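Local coordinates for catalase (PDB 4QOM) that breaks down hydrogen peroxide to water and dioxygen as a haem catalase, here in a crystal with pyrogallol bound, at the interface of chains A and B and the interface of chains A and C. Numbering follows the deposited sequence. Chains: chain A/B/C, Catalase.

Contact 1: the interface of chains A and B. Residues chain A 8-9, 16-17; chain B 394, 396, 399.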
loop_
_atom_site.group_PDB
_atom_site.type_symbol
_atom_site.label_atom_id
_atom_site.label_comp_id
_atom_site.label_asym_id
_atom_site.label_seq_id
_atom_site.Cartn_x
_atom_site.Cartn_y
_atom_site.Cartn_z
ATOM N N ASN A 8 -5.360 -28.851 -15.554
ATOM C CA ASN A 8 -5.027 -28.939 -14.118
ATOM C C ASN A 8 -5.288 -27.616 -13.404
ATOM O O ASN A 8 -4.895 -26.543 -13.886
ATOM C CB ASN A 8 -3.549 -29.290 -13.893
ATOM C CG ASN A 8 -3.195 -30.645 -14.405
ATOM O OD1 ASN A 8 -3.926 -31.616 -14.206
ATOM N ND2 ASN A 8 -2.036 -30.730 -15.059
ATOM N N LEU A 9 -5.865 -27.688 -12.225
ATOM C CA LEU A 9 -5.685 -26.660 -11.241
ATOM C C LEU A 9 -4.224 -26.614 -10.803
ATOM O O LEU A 9 -3.625 -27.660 -10.509
ATOM C CB LEU A 9 -6.586 -26.984 -10.022
ATOM C CG LEU A 9 -6.912 -25.834 -9.102
ATOM C CD1 LEU A 9 -7.996 -25.020 -9.774
ATOM C CD2 LEU A 9 -7.397 -26.322 -7.744
ATOM N N PRO A 16 0.925 -28.476 -10.538
ATOM C CA PRO A 16 -0.416 -29.014 -10.476
ATOM C C PRO A 16 -0.796 -29.378 -9.051
ATOM O O PRO A 16 0.062 -29.859 -8.291
ATOM C CB PRO A 16 -0.359 -30.236 -11.351
ATOM C CG PRO A 16 0.787 -30.009 -12.308
ATOM C CD PRO A 16 1.778 -29.155 -11.570
ATOM N N VAL A 17 -2.031 -29.081 -8.676
ATOM C CA VAL A 17 -2.522 -29.338 -7.335
ATOM C C VAL A 17 -3.056 -30.785 -7.252
ATOM O O VAL A 17 -3.991 -31.131 -7.968
ATOM C CB VAL A 17 -3.619 -28.310 -6.968
ATOM C CG1 VAL A 17 -4.410 -28.664 -5.719
ATOM C CG2 VAL A 17 -2.980 -26.930 -6.742
ATOM N N LYS B 394 -9.238 -28.884 -12.681
ATOM C CA LYS B 394 -9.454 -29.817 -11.581
ATOM C C LYS B 394 -8.143 -30.256 -10.957
ATOM O O LYS B 394 -7.070 -30.222 -11.610
ATOM C CB LYS B 394 -10.179 -31.065 -12.071
ATOM C CG LYS B 394 -11.374 -30.815 -12.953
ATOM C CD LYS B 394 -12.603 -30.395 -12.132
ATOM C CE LYS B 394 -13.768 -30.015 -13.067
ATOM N NZ LYS B 394 -15.049 -29.613 -12.374
ATOM N N ASN B 396 -5.398 -32.906 -9.666
ATOM C CA ASN B 396 -4.773 -34.009 -10.341
ATOM C C ASN B 396 -4.027 -34.898 -9.338
ATOM O O ASN B 396 -2.928 -34.595 -8.919
ATOM C CB ASN B 396 -3.871 -33.545 -11.447
ATOM C CG ASN B 396 -3.330 -34.690 -12.287
ATOM O OD1 ASN B 396 -3.132 -35.803 -11.806
ATOM N ND2 ASN B 396 -3.031 -34.382 -13.530
ATOM N N TYR B 399 -0.262 -35.792 -8.726
ATOM C CA TYR B 399 0.674 -34.840 -8.197
ATOM C C TYR B 399 0.536 -34.629 -6.685
ATOM O O TYR B 399 0.936 -33.586 -6.179
ATOM C CB TYR B 399 0.498 -33.520 -8.947
ATOM C CG TYR B 399 0.990 -33.611 -10.360
ATOM C CD1 TYR B 399 2.335 -33.466 -10.648
ATOM C CD2 TYR B 399 0.092 -33.801 -11.426
ATOM C CE1 TYR B 399 2.797 -33.534 -11.932
ATOM C CE2 TYR B 399 0.546 -33.836 -12.730
ATOM C CZ TYR B 399 1.893 -33.710 -12.961
ATOM O OH TYR B 399 2.359 -33.787 -14.235
HETATM O O HOH W 1 -6.604 -32.336 -13.544
HETATM O O HOH W 2 0.329 -30.895 -5.597
#
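A:Leu9 and B:Lys394 pair through their backbones where the N-terminal arm of one catalase subunit runs against a loop of its neighbour; such arm exchange is typical of the tetrameric haem catalases. The amide N of A:Leu9 gives a hydrogen bond to O of B:Lys394, 2.9 Å long, within a parallel bridge that matches A:Asn8 with B:Lys394. Further along, N of B:Asn396 gives a nearly straight hydrogen bond to O of A:Val17 at 2.8 Å.

Among side chains, two amides meet at an angle, their planes 51° apart. ND2 of B:Asn396 donates to OD1 of A:Asn8 at 3.0 Å; the acceptor lies close to the donor amide's plane, while the donor is tilted from the acceptor's carbonyl plane. CG of B:Asn396 is anti to the backbone N (chi1 -173°), which brings ND2 to this oxygen.

Water adds two bridges. Water 1 joins OD1 of A:Asn8 to O of B:Lys394, so that both oxygens have a second partner; water 2 links O of A:Pro16 with O of B:Tyr399.

Apolar contact comes from A:Pro16 and B:Tyr399, with a CH-pi element. CG of A:Pro16 sits over the middle of the B:Tyr399 ring, 3.8 Å from its centroid, while CB of A:Pro16 reaches CD2 of B:Tyr399 at 3.6 Å.

Contact 2: the interface of chains A and C. Residues chain A 55, 143-144, 147-148; chain C 42-43, 46, 49.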
loop_
_atom_site.group_PDB
_atom_site.type_symbol
_atom_site.label_atom_id
_atom_site.label_comp_id
_atom_site.label_asym_id
_atom_site.label_seq_id
_atom_site.Cartn_x
_atom_site.Cartn_y
_atom_site.Cartn_z
ATOM N N VAL A 55 -13.784 6.936 -3.780
ATOM C CA VAL A 55 -14.223 7.779 -2.669
ATOM C C VAL A 55 -15.645 8.333 -2.872
ATOM O O VAL A 55 -16.376 8.581 -1.888
ATOM C CB VAL A 55 -13.178 8.937 -2.404
ATOM C CG1 VAL A 55 -13.088 9.948 -3.542
ATOM C CG2 VAL A 55 -13.395 9.589 -1.035
ATOM N N PHE A 143 -15.196 20.733 -2.243
ATOM C CA PHE A 143 -15.704 19.405 -2.521
ATOM C C PHE A 143 -15.652 18.411 -1.353
ATOM O O PHE A 143 -16.649 17.722 -1.129
ATOM C CB PHE A 143 -15.016 18.814 -3.756
ATOM C CG PHE A 143 -15.649 17.530 -4.259
ATOM C CD1 PHE A 143 -16.816 17.572 -4.987
ATOM C CD2 PHE A 143 -15.000 16.301 -4.095
ATOM C CE1 PHE A 143 -17.378 16.412 -5.480
ATOM C CE2 PHE A 143 -15.531 15.165 -4.631
ATOM C CZ PHE A 143 -16.687 15.212 -5.349
ATOM N N PRO A 144 -14.563 18.344 -0.542
ATOM C CA PRO A 144 -14.570 17.320 0.535
ATOM C C PRO A 144 -15.641 17.715 1.588
ATOM O O PRO A 144 -16.261 16.896 2.165
ATOM C CB PRO A 144 -13.141 17.439 1.100
ATOM C CG PRO A 144 -12.327 17.921 -0.112
ATOM C CD PRO A 144 -13.213 18.898 -0.781
ATOM N N VAL A 147 -19.139 16.623 0.043
ATOM C CA VAL A 147 -19.175 15.181 0.147
ATOM C C VAL A 147 -19.365 14.727 1.603
ATOM O O VAL A 147 -20.223 13.866 1.874
ATOM C CB VAL A 147 -17.989 14.502 -0.570
ATOM C CG1 VAL A 147 -17.979 13.007 -0.285
ATOM C CG2 VAL A 147 -18.079 14.752 -2.074
ATOM N N HIS A 148 -18.572 15.241 2.536
ATOM C CA HIS A 148 -18.691 14.889 3.865
ATOM C C HIS A 148 -20.095 15.157 4.445
ATOM O O HIS A 148 -20.585 14.369 5.240
ATOM C CB HIS A 148 -17.643 15.536 4.782
ATOM C CG HIS A 148 -16.247 15.011 4.654
ATOM N ND1 HIS A 148 -15.208 15.486 5.443
ATOM C CD2 HIS A 148 -15.677 14.119 3.782
ATOM C CE1 HIS A 148 -14.086 14.876 5.095
ATOM N NE2 HIS A 148 -14.334 14.089 4.062
ATOM N N LYS C 42 -5.891 19.208 1.301
ATOM C CA LYS C 42 -7.262 18.843 1.615
ATOM C C LYS C 42 -7.860 17.912 0.591
ATOM O O LYS C 42 -8.392 16.873 0.966
ATOM C CB LYS C 42 -8.128 20.150 1.684
ATOM C CG LYS C 42 -9.537 19.985 2.207
ATOM C CD LYS C 42 -10.296 21.315 2.052
ATOM C CE LYS C 42 -11.691 21.280 2.594
ATOM N NZ LYS C 42 -12.312 22.624 2.397
ATOM N N LEU C 43 -7.592 18.140 -0.697
ATOM C CA LEU C 43 -8.051 17.214 -1.762
ATOM C C LEU C 43 -7.276 15.838 -1.652
ATOM O O LEU C 43 -7.844 14.758 -1.778
ATOM C CB LEU C 43 -7.823 17.799 -3.119
ATOM C CG LEU C 43 -8.844 18.880 -3.551
ATOM C CD1 LEU C 43 -8.485 19.366 -4.940
ATOM C CD2 LEU C 43 -10.312 18.363 -3.488
ATOM N N PHE C 46 -8.620 13.798 1.237
ATOM C CA PHE C 46 -9.898 13.311 0.733
ATOM C C PHE C 46 -9.764 12.179 -0.268
ATOM O O PHE C 46 -10.427 11.086 -0.138
ATOM C CB PHE C 46 -10.687 14.496 0.117
ATOM C CG PHE C 46 -11.975 14.049 -0.511
ATOM C CD1 PHE C 46 -13.092 13.858 0.225
ATOM C CD2 PHE C 46 -12.023 13.868 -1.889
ATOM C CE1 PHE C 46 -14.284 13.424 -0.359
ATOM C CE2 PHE C 46 -13.195 13.426 -2.475
ATOM C CZ PHE C 46 -14.353 13.257 -1.698
ATOM N N GLU C 49 -9.123 8.734 1.625
ATOM C CA GLU C 49 -9.941 8.345 2.795
ATOM C C GLU C 49 -10.213 6.866 2.872
ATOM O O GLU C 49 -10.307 6.352 3.998
ATOM C CB GLU C 49 -11.277 9.087 2.850
ATOM C CG GLU C 49 -11.122 10.532 3.117
ATOM C CD GLU C 49 -12.444 11.297 3.313
ATOM O OE1 GLU C 49 -12.369 12.535 3.491
ATOM O OE2 GLU C 49 -13.528 10.632 3.303
#
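Helix 143-150 of chain A, with the loop residue A:Val55 beside it, meets helix 37-46 of chain C and the loop that follows. C:Phe46, on the last turn of its helix, pushes its ring in among A:Val55, A:Phe143, A:Pro144 and A:Val147. Its CG stands anti to the backbone N (chi1 176°), sending the ring away from its own helix and into chain A.

The two phenylalanine rings meet edge to face, planes 83° apart: the CD2-CE2 edge of A:Phe143 points at one face of C:Phe46, toward its rim, with CE2 of A:Phe143 3.6 Å from CE2 of C:Phe46. CG2 of A:Val55 lies over the opposite face. At the ring edge, in plane, CG1 of A:Val147 comes to 3.7 Å from CE1 of C:Phe46. CB of A:Pro144 packs 3.7 Å from CD1 of C:Phe46, and CG of this proline also touches CD2 of C:Leu43. With C:Phe46 cut back to an alanine, a gap would probably open between A:Val55 and A:Phe143, both losing their aromatic partner.

Beside this apolar cluster, NE2 of A:His148 donates to OE1 of C:Glu49 at 2.6 Å. The carboxylate oxygen lies near the imidazole plane and accepts on its syn lone pair. In the fold, helix 37-46 and its loop precede strand 60-69 of chain C, and helix 143-150 follows strand 123-130 of chain A.

Contact 3: the interface of chains A and B. Residues chain A 17-21; chain B 395-397, 400.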
loop_
_atom_site.group_PDB
_atom_site.type_symbol
_atom_site.label_atom_id
_atom_site.label_comp_id
_atom_site.label_asym_id
_atom_site.label_seq_id
_atom_site.Cartn_x
_atom_site.Cartn_y
_atom_site.Cartn_z
ATOM N N VAL A 17 -2.031 -29.081 -8.676
ATOM C CA VAL A 17 -2.522 -29.338 -7.335
ATOM C C VAL A 17 -3.056 -30.785 -7.252
ATOM O O VAL A 17 -3.991 -31.131 -7.968
ATOM C CB VAL A 17 -3.619 -28.310 -6.968
ATOM C CG1 VAL A 17 -4.410 -28.664 -5.719
ATOM C CG2 VAL A 17 -2.980 -26.930 -6.742
ATOM N N GLY A 18 -2.498 -31.574 -6.314
ATOM C CA GLY A 18 -3.001 -32.935 -6.039
ATOM C C GLY A 18 -4.328 -33.036 -5.339
ATOM O O GLY A 18 -5.079 -34.007 -5.538
ATOM N N ASP A 19 -4.640 -32.053 -4.518
ATOM C CA ASP A 19 -5.796 -32.099 -3.637
ATOM C C ASP A 19 -6.243 -30.674 -3.347
ATOM O O ASP A 19 -5.552 -29.950 -2.645
ATOM C CB ASP A 19 -5.457 -32.833 -2.330
ATOM C CG ASP A 19 -6.720 -33.134 -1.459
ATOM O OD1 ASP A 19 -7.790 -32.471 -1.634
ATOM O OD2 ASP A 19 -6.628 -34.093 -0.613
ATOM N N ASN A 20 -7.382 -30.287 -3.938
ATOM C CA ASN A 20 -7.948 -28.999 -3.674
ATOM C C ASN A 20 -9.032 -29.042 -2.613
ATOM O O ASN A 20 -9.796 -28.037 -2.504
ATOM C CB ASN A 20 -8.497 -28.418 -4.944
ATOM C CG ASN A 20 -8.785 -26.905 -4.838
ATOM O OD1 ASN A 20 -7.973 -26.132 -4.283
ATOM N ND2 ASN A 20 -9.867 -26.480 -5.439
ATOM N N GLN A 21 -9.172 -30.165 -1.914
ATOM C CA GLN A 21 -10.254 -30.329 -0.853
ATOM C C GLN A 21 -9.772 -30.310 0.577
ATOM O O GLN A 21 -10.421 -29.769 1.456
ATOM C CB GLN A 21 -11.067 -31.607 -1.108
ATOM C CG GLN A 21 -11.361 -31.913 -2.556
ATOM C CD GLN A 21 -11.887 -30.729 -3.362
ATOM O OE1 GLN A 21 -12.739 -29.969 -2.892
ATOM N NE2 GLN A 21 -11.386 -30.587 -4.603
ATOM N N GLU B 395 -8.245 -30.711 -9.718
ATOM C CA GLU B 395 -7.114 -31.360 -9.056
ATOM C C GLU B 395 -6.666 -32.577 -9.839
ATOM O O GLU B 395 -7.445 -33.180 -10.610
ATOM C CB GLU B 395 -7.421 -31.712 -7.579
ATOM C CG GLU B 395 -8.298 -32.918 -7.394
ATOM C CD GLU B 395 -8.946 -33.024 -6.021
ATOM O OE1 GLU B 395 -9.420 -34.159 -5.698
ATOM O OE2 GLU B 395 -8.996 -32.036 -5.280
ATOM N N ASN B 396 -5.398 -32.906 -9.666
ATOM C CA ASN B 396 -4.773 -34.009 -10.341
ATOM C C ASN B 396 -4.027 -34.898 -9.338
ATOM O O ASN B 396 -2.928 -34.595 -8.919
ATOM C CB ASN B 396 -3.871 -33.545 -11.447
ATOM C CG ASN B 396 -3.330 -34.690 -12.287
ATOM O OD1 ASN B 396 -3.132 -35.803 -11.806
ATOM N ND2 ASN B 396 -3.031 -34.382 -13.530
ATOM N N PRO B 397 -4.634 -36.023 -8.974
ATOM C CA PRO B 397 -4.032 -36.833 -7.898
ATOM C C PRO B 397 -2.657 -37.435 -8.232
ATOM O O PRO B 397 -1.936 -37.789 -7.320
ATOM C CB PRO B 397 -5.100 -37.921 -7.656
ATOM C CG PRO B 397 -5.816 -38.047 -8.966
ATOM C CD PRO B 397 -5.900 -36.622 -9.472
ATOM N N LYS B 400 0.050 -35.615 -5.952
ATOM C CA LYS B 400 0.070 -35.532 -4.485
ATOM C C LYS B 400 1.507 -35.582 -3.942
ATOM O O LYS B 400 2.363 -36.217 -4.523
ATOM C CB LYS B 400 -0.756 -36.670 -3.911
ATOM C CG LYS B 400 -2.269 -36.457 -4.072
ATOM C CD LYS B 400 -3.072 -37.319 -3.099
ATOM C CE LYS B 400 -3.009 -36.788 -1.645
ATOM N NZ LYS B 400 -3.546 -37.748 -0.604
#
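This patch belongs to the N-terminal arm of chain A, whose loop residues A:Val17 to A:Gln21 run past B:Glu395 of the facing loop of chain B. The backbone bond between A:Val17 and B:Asn396 ties the two loops together at one end, and the glutamate reaches across at the other.

OE2 of B:Glu395 accepts from both A:Asn20 and A:Gln21. The backbone N of A:Asn20 lies 2.7 Å from OE2 of B:Glu395, on the anti side and 34° out of the carboxylate plane. NE2 of A:Gln21 comes from the opposite face at 2.9 Å from OE2 of B:Glu395, well above the plane, with the oxygen close to the plane of the glutamine amide. Held from opposite faces, OE2 is probably restrained from swinging away. CG of B:Glu395 lies between its backbone N and carbonyl carbon (chi1 76°), and from there the chain runs out extended to the two donors. A:Gln21 bends at chi2 and crosses the glutamate at about a right angle.

A:Gly18 gives its surface to chain B without a side chain in the way: its CA lies 3.3 Å from O of B:Asn396, and CG of B:Lys400 packs 4.1 Å from CA of A:Gly18. NZ of B:Lys400 remains 4.8 Å from OD2 of A:Asp19, too far for a salt bridge, although the opposite charges may attract. On the chain A side, OD1 of A:Asp19 accepts from the backbone N of A:Gln21 at 2.7 Å, nearly along the C-O axis.

Contacts 1 and 3 are neighbouring stretches of one A-B seam: their C-alpha centres lie about 5 Å apart, and they share A:Val17 and B:Asn396. Together they follow the N-terminal arm of chain A along the loop of chain B around 3-10 helix 397-399. Contact 2 is far off, its C-alpha centre about 47 Å from that of contact 1 and 48 Å from that of contact 3, and it joins chain A to chain C mainly through helices, with loop residues beside them. Chain A thus engages different neighbours with separate surfaces, and two-fold symmetry repeats each contact, consistent with the four-subunit assembly deposited.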